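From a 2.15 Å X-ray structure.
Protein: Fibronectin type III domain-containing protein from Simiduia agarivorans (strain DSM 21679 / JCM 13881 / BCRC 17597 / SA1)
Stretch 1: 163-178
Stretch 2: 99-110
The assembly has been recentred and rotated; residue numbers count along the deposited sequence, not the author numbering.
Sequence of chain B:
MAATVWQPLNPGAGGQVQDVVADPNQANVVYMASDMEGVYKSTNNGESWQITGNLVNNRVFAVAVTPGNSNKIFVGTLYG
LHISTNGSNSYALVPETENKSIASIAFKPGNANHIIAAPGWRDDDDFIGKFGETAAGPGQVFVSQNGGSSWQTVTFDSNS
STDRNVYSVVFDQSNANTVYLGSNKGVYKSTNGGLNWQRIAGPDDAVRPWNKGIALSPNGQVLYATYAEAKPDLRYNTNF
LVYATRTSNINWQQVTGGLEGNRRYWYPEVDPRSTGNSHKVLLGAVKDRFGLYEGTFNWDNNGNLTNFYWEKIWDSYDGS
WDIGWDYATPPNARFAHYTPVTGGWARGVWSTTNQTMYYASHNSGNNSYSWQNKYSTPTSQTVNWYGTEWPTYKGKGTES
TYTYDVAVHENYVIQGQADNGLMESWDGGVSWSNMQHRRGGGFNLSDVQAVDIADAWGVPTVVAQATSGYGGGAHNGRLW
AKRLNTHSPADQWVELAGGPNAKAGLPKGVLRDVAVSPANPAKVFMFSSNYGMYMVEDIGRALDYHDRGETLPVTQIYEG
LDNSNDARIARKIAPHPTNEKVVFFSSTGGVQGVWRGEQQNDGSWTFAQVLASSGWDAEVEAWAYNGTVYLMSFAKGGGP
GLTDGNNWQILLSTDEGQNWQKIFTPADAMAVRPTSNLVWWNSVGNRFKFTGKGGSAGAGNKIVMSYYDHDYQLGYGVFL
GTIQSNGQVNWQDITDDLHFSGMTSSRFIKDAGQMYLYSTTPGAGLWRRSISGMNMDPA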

# COMPACT_ATOMS: atom_id res chain seq x y z
N ASP B 163 -57.08 -34.84 -5.95
CA ASP B 163 -56.14 -34.18 -6.84
C ASP B 163 -55.89 -35.03 -8.08
O ASP B 163 -55.56 -36.22 -7.97
CB ASP B 163 -54.83 -33.89 -6.10
CG ASP B 163 -53.84 -33.10 -6.93
OD1 ASP B 163 -53.37 -33.61 -7.97
OD2 ASP B 163 -53.54 -31.95 -6.55
N ARG B 164 -56.01 -34.41 -9.26
CA ARG B 164 -56.01 -35.11 -10.54
C ARG B 164 -54.73 -34.91 -11.33
O ARG B 164 -54.67 -35.32 -12.49
CB ARG B 164 -57.21 -34.65 -11.36
CG ARG B 164 -57.04 -33.24 -11.91
CD ARG B 164 -58.35 -32.52 -12.11
NE ARG B 164 -58.14 -31.07 -12.20
CZ ARG B 164 -57.73 -30.44 -13.29
NH1 ARG B 164 -57.49 -31.13 -14.40
NH2 ARG B 164 -57.55 -29.13 -13.28
N ASN B 165 -53.71 -34.30 -10.73
CA ASN B 165 -52.47 -34.00 -11.45
C ASN B 165 -51.82 -35.27 -11.97
O ASN B 165 -51.54 -36.20 -11.21
CB ASN B 165 -51.51 -33.26 -10.51
CG ASN B 165 -50.36 -32.60 -11.25
OD1 ASN B 165 -50.28 -32.64 -12.47
ND2 ASN B 165 -49.46 -31.98 -10.49
N VAL B 166 -51.60 -35.33 -13.28
CA VAL B 166 -50.90 -36.43 -13.92
C VAL B 166 -49.47 -36.00 -14.19
O VAL B 166 -49.23 -34.91 -14.72
CB VAL B 166 -51.59 -36.87 -15.23
CG1 VAL B 166 -50.78 -37.96 -15.91
CG2 VAL B 166 -53.01 -37.35 -14.94
N TYR B 167 -48.51 -36.85 -13.81
CA TYR B 167 -47.10 -36.52 -13.92
C TYR B 167 -46.42 -37.15 -15.14
O TYR B 167 -45.60 -36.49 -15.78
CB TYR B 167 -46.37 -36.94 -12.64
CG TYR B 167 -46.80 -36.15 -11.43
CD1 TYR B 167 -46.44 -34.81 -11.28
CD2 TYR B 167 -47.59 -36.73 -10.44
CE1 TYR B 167 -46.84 -34.08 -10.18
CE2 TYR B 167 -47.99 -36.00 -9.33
CZ TYR B 167 -47.62 -34.69 -9.21
OH TYR B 167 -48.02 -33.96 -8.11
N SER B 168 -46.74 -38.40 -15.48
CA SER B 168 -46.12 -39.01 -16.64
C SER B 168 -47.07 -40.00 -17.29
O SER B 168 -48.00 -40.52 -16.67
CB SER B 168 -44.79 -39.70 -16.28
OG SER B 168 -44.84 -40.27 -14.98
N VAL B 169 -46.81 -40.26 -18.58
CA VAL B 169 -47.57 -41.19 -19.40
C VAL B 169 -46.56 -41.92 -20.28
O VAL B 169 -45.87 -41.28 -21.08
CB VAL B 169 -48.62 -40.48 -20.27
CG1 VAL B 169 -49.20 -41.44 -21.30
CG2 VAL B 169 -49.72 -39.88 -19.41
N VAL B 170 -46.46 -43.24 -20.13
CA VAL B 170 -45.40 -44.01 -20.78
C VAL B 170 -45.99 -45.25 -21.43
O VAL B 170 -46.71 -46.02 -20.78
CB VAL B 170 -44.29 -44.39 -19.78
CG1 VAL B 170 -44.89 -45.06 -18.54
CG2 VAL B 170 -43.26 -45.28 -20.44
N PHE B 171 -45.68 -45.44 -22.71
CA PHE B 171 -46.08 -46.63 -23.45
C PHE B 171 -45.10 -47.78 -23.22
O PHE B 171 -43.97 -47.59 -22.78
CB PHE B 171 -46.16 -46.33 -24.95
CG PHE B 171 -47.40 -45.60 -25.37
CD1 PHE B 171 -47.52 -44.23 -25.16
CD2 PHE B 171 -48.44 -46.27 -25.99
CE1 PHE B 171 -48.66 -43.56 -25.55
CE2 PHE B 171 -49.58 -45.60 -26.38
CZ PHE B 171 -49.69 -44.24 -26.16
N ASP B 172 -45.57 -48.98 -23.54
CA ASP B 172 -44.73 -50.18 -23.56
C ASP B 172 -44.16 -50.32 -24.97
O ASP B 172 -44.89 -50.58 -25.92
CB ASP B 172 -45.53 -51.41 -23.15
CG ASP B 172 -44.72 -52.70 -23.20
OD1 ASP B 172 -43.54 -52.67 -23.60
OD2 ASP B 172 -45.26 -53.76 -22.82
N GLN B 173 -42.84 -50.15 -25.10
CA GLN B 173 -42.20 -50.21 -26.41
C GLN B 173 -42.35 -51.57 -27.07
O GLN B 173 -42.26 -51.66 -28.30
CB GLN B 173 -40.72 -49.85 -26.29
CG GLN B 173 -40.44 -48.43 -25.82
CD GLN B 173 -40.91 -47.39 -26.80
OE1 GLN B 173 -40.60 -47.46 -27.99
NE2 GLN B 173 -41.65 -46.40 -26.32
N SER B 174 -42.59 -52.63 -26.30
CA SER B 174 -42.67 -53.98 -26.84
C SER B 174 -44.09 -54.41 -27.18
O SER B 174 -44.27 -55.48 -27.78
CB SER B 174 -42.04 -54.97 -25.85
OG SER B 174 -40.64 -55.07 -26.06
N ASN B 175 -45.11 -53.64 -26.79
CA ASN B 175 -46.47 -53.83 -27.29
C ASN B 175 -47.20 -52.51 -27.12
O ASN B 175 -47.56 -52.14 -26.00
CB ASN B 175 -47.19 -54.96 -26.56
CG ASN B 175 -48.56 -55.25 -27.15
OD1 ASN B 175 -48.81 -55.00 -28.32
ND2 ASN B 175 -49.45 -55.80 -26.33
N ALA B 176 -47.43 -51.82 -28.24
CA ALA B 176 -47.75 -50.40 -28.23
C ALA B 176 -49.12 -50.07 -27.64
O ALA B 176 -49.38 -48.89 -27.37
CB ALA B 176 -47.66 -49.85 -29.65
N ASN B 177 -50.00 -51.05 -27.45
CA ASN B 177 -51.31 -50.76 -26.88
C ASN B 177 -51.32 -50.82 -25.36
O ASN B 177 -52.38 -50.62 -24.76
CB ASN B 177 -52.35 -51.73 -27.47
CG ASN B 177 -52.57 -51.50 -28.95
OD1 ASN B 177 -53.33 -50.62 -29.35
ND2 ASN B 177 -51.91 -52.31 -29.77
N THR B 178 -50.17 -51.06 -24.74
CA THR B 178 -50.00 -51.02 -23.30
C THR B 178 -49.43 -49.66 -22.92
O THR B 178 -48.49 -49.19 -23.56
CB THR B 178 -49.07 -52.14 -22.83
OG1 THR B 178 -49.57 -53.39 -23.29
CG2 THR B 178 -48.97 -52.13 -21.30
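Stretch 2, residues 99-110: NKSIASIAFKPG

How does the backbone of stretch 2 run against stretch 1? The strand around Ile-102 to Phe-107 is largely extended, apart from a break at Ala-103 (psi 13°), and its N-to-C direction lies 4° from that of the strand around Val-166 to Val-170, so the two are nearly parallel, and their axes approach to 6.4 Å. Ser-104 CA lies 6.0 Å from Ser-168 CA, and Ala-106 CA 6.3 Å from Val-169 CA. No direct backbone hydrogen bond joins the strands; side chains and water fill the gap.

What packs in the apolar part of the contact? The CA-to-CB bonds of Ser-104 and Ala-106 point toward stretch 1, while that of Ile-105 between them points away; Ala-103 also points toward stretch 1. Ala-106 CB meets Val-169 CG1 at 3.8 Å and, at the edge of the Phe-171 ring, CE1 at 4.0 Å. Over one face of that ring lies Lys-108, its CA 3.8 Å from the ring centroid in a CH-pi contact. Pro-109 CD touches Phe-171 CD2 at 3.6 Å and Ala-176 CB at 3.8 Å, so the proline packs against both the strand and the turns that follow it.

Where do the two stretches meet through polar atoms? Lys-108 has an extended side chain, all four chi angles t, which carries NZ to 3.0 Å from Asn-177 OD1, the one direct hydrogen bond across the stretches. Asn-177 belongs to the type I turn from Asn-175 to Thr-178.

Where does water lie between the stretches? Water 1 donates to Ser-101 O (2.8 Å) and accepts from Arg-164 NH1 (2.9 Å), bridging the stretches where Arg-164 NH1 and Lys-100 NZ, like charges, stand 4.0 Å apart. Further along, water 3 sits between Ser-104 OG (2.4 Å) and Val-166 O (2.8 Å).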

# COMPACT_ATOMS: atom_id res chain seq x y z
N ASN B 99 -58.47 -23.98 -21.53
CA ASN B 99 -58.60 -23.83 -20.08
C ASN B 99 -58.27 -25.13 -19.34
O ASN B 99 -58.74 -25.35 -18.22
CB ASN B 99 -60.01 -23.35 -19.70
CG ASN B 99 -60.02 -22.51 -18.43
OD1 ASN B 99 -59.04 -22.46 -17.70
ND2 ASN B 99 -61.15 -21.86 -18.17
N LYS B 100 -57.44 -25.99 -19.94
CA LYS B 100 -57.08 -27.29 -19.36
C LYS B 100 -55.56 -27.40 -19.31
O LYS B 100 -54.92 -27.64 -20.33
CB LYS B 100 -57.67 -28.44 -20.19
CG LYS B 100 -59.19 -28.52 -20.20
CD LYS B 100 -59.74 -28.68 -18.80
CE LYS B 100 -59.37 -30.04 -18.22
NZ LYS B 100 -60.30 -30.46 -17.14
N SER B 101 -54.99 -27.25 -18.12
CA SER B 101 -53.54 -27.33 -17.97
C SER B 101 -53.03 -28.73 -18.29
O SER B 101 -53.49 -29.72 -17.70
CB SER B 101 -53.13 -26.94 -16.55
OG SER B 101 -51.72 -26.82 -16.45
N ILE B 102 -52.07 -28.82 -19.22
CA ILE B 102 -51.54 -30.09 -19.70
C ILE B 102 -50.04 -30.11 -19.49
O ILE B 102 -49.34 -29.15 -19.84
CB ILE B 102 -51.90 -30.32 -21.18
CG1 ILE B 102 -53.40 -30.42 -21.34
CG2 ILE B 102 -51.24 -31.57 -21.72
CD1 ILE B 102 -53.83 -30.28 -22.74
N ALA B 103 -49.53 -31.22 -18.93
CA ALA B 103 -48.12 -31.34 -18.60
C ALA B 103 -47.49 -32.63 -19.09
O ALA B 103 -46.37 -32.95 -18.68
CB ALA B 103 -47.91 -31.21 -17.09
N SER B 104 -48.16 -33.39 -19.96
CA SER B 104 -47.61 -34.63 -20.49
C SER B 104 -48.19 -34.88 -21.87
O SER B 104 -49.40 -34.76 -22.07
CB SER B 104 -47.91 -35.82 -19.57
OG SER B 104 -47.79 -35.47 -18.20
N ILE B 105 -47.32 -35.24 -22.82
CA ILE B 105 -47.74 -35.68 -24.15
C ILE B 105 -46.93 -36.91 -24.52
O ILE B 105 -45.70 -36.90 -24.40
CB ILE B 105 -47.57 -34.58 -25.22
CG1 ILE B 105 -48.14 -33.25 -24.73
CG2 ILE B 105 -48.24 -34.99 -26.52
CD1 ILE B 105 -47.31 -32.04 -25.13
N ALA B 106 -47.61 -37.96 -24.97
CA ALA B 106 -46.95 -39.22 -25.30
C ALA B 106 -47.57 -39.81 -26.56
O ALA B 106 -48.79 -39.77 -26.73
CB ALA B 106 -47.04 -40.23 -24.15
N PHE B 107 -46.72 -40.35 -27.43
CA PHE B 107 -47.14 -40.95 -28.68
C PHE B 107 -47.08 -42.48 -28.60
O PHE B 107 -46.36 -43.05 -27.78
CB PHE B 107 -46.27 -40.47 -29.84
CG PHE B 107 -46.30 -38.98 -30.06
CD1 PHE B 107 -45.43 -38.15 -29.38
CD2 PHE B 107 -47.20 -38.42 -30.94
CE1 PHE B 107 -45.46 -36.79 -29.57
CE2 PHE B 107 -47.23 -37.06 -31.14
CZ PHE B 107 -46.36 -36.24 -30.46
N LYS B 108 -47.85 -43.12 -29.46
CA LYS B 108 -47.85 -44.58 -29.50
C LYS B 108 -46.69 -45.08 -30.36
O LYS B 108 -46.47 -44.55 -31.45
CB LYS B 108 -49.18 -45.09 -30.06
CG LYS B 108 -49.26 -46.60 -30.21
CD LYS B 108 -50.70 -47.04 -30.49
CE LYS B 108 -50.75 -48.45 -31.04
NZ LYS B 108 -52.15 -48.85 -31.40
N PRO B 109 -45.92 -46.06 -29.89
CA PRO B 109 -44.82 -46.59 -30.71
C PRO B 109 -45.34 -47.22 -31.99
O PRO B 109 -46.25 -48.06 -31.96
CB PRO B 109 -44.16 -47.62 -29.79
CG PRO B 109 -44.57 -47.22 -28.40
CD PRO B 109 -45.96 -46.67 -28.55
N GLY B 110 -44.76 -46.81 -33.12
CA GLY B 110 -45.17 -47.31 -34.41
C GLY B 110 -46.29 -46.55 -35.08
O GLY B 110 -46.51 -46.72 -36.28
O HOH W 1 -55.99 -29.63 -16.42
O HOH W 2 -45.87 -33.94 -16.04
O HOH W 3 -49.59 -34.09 -17.35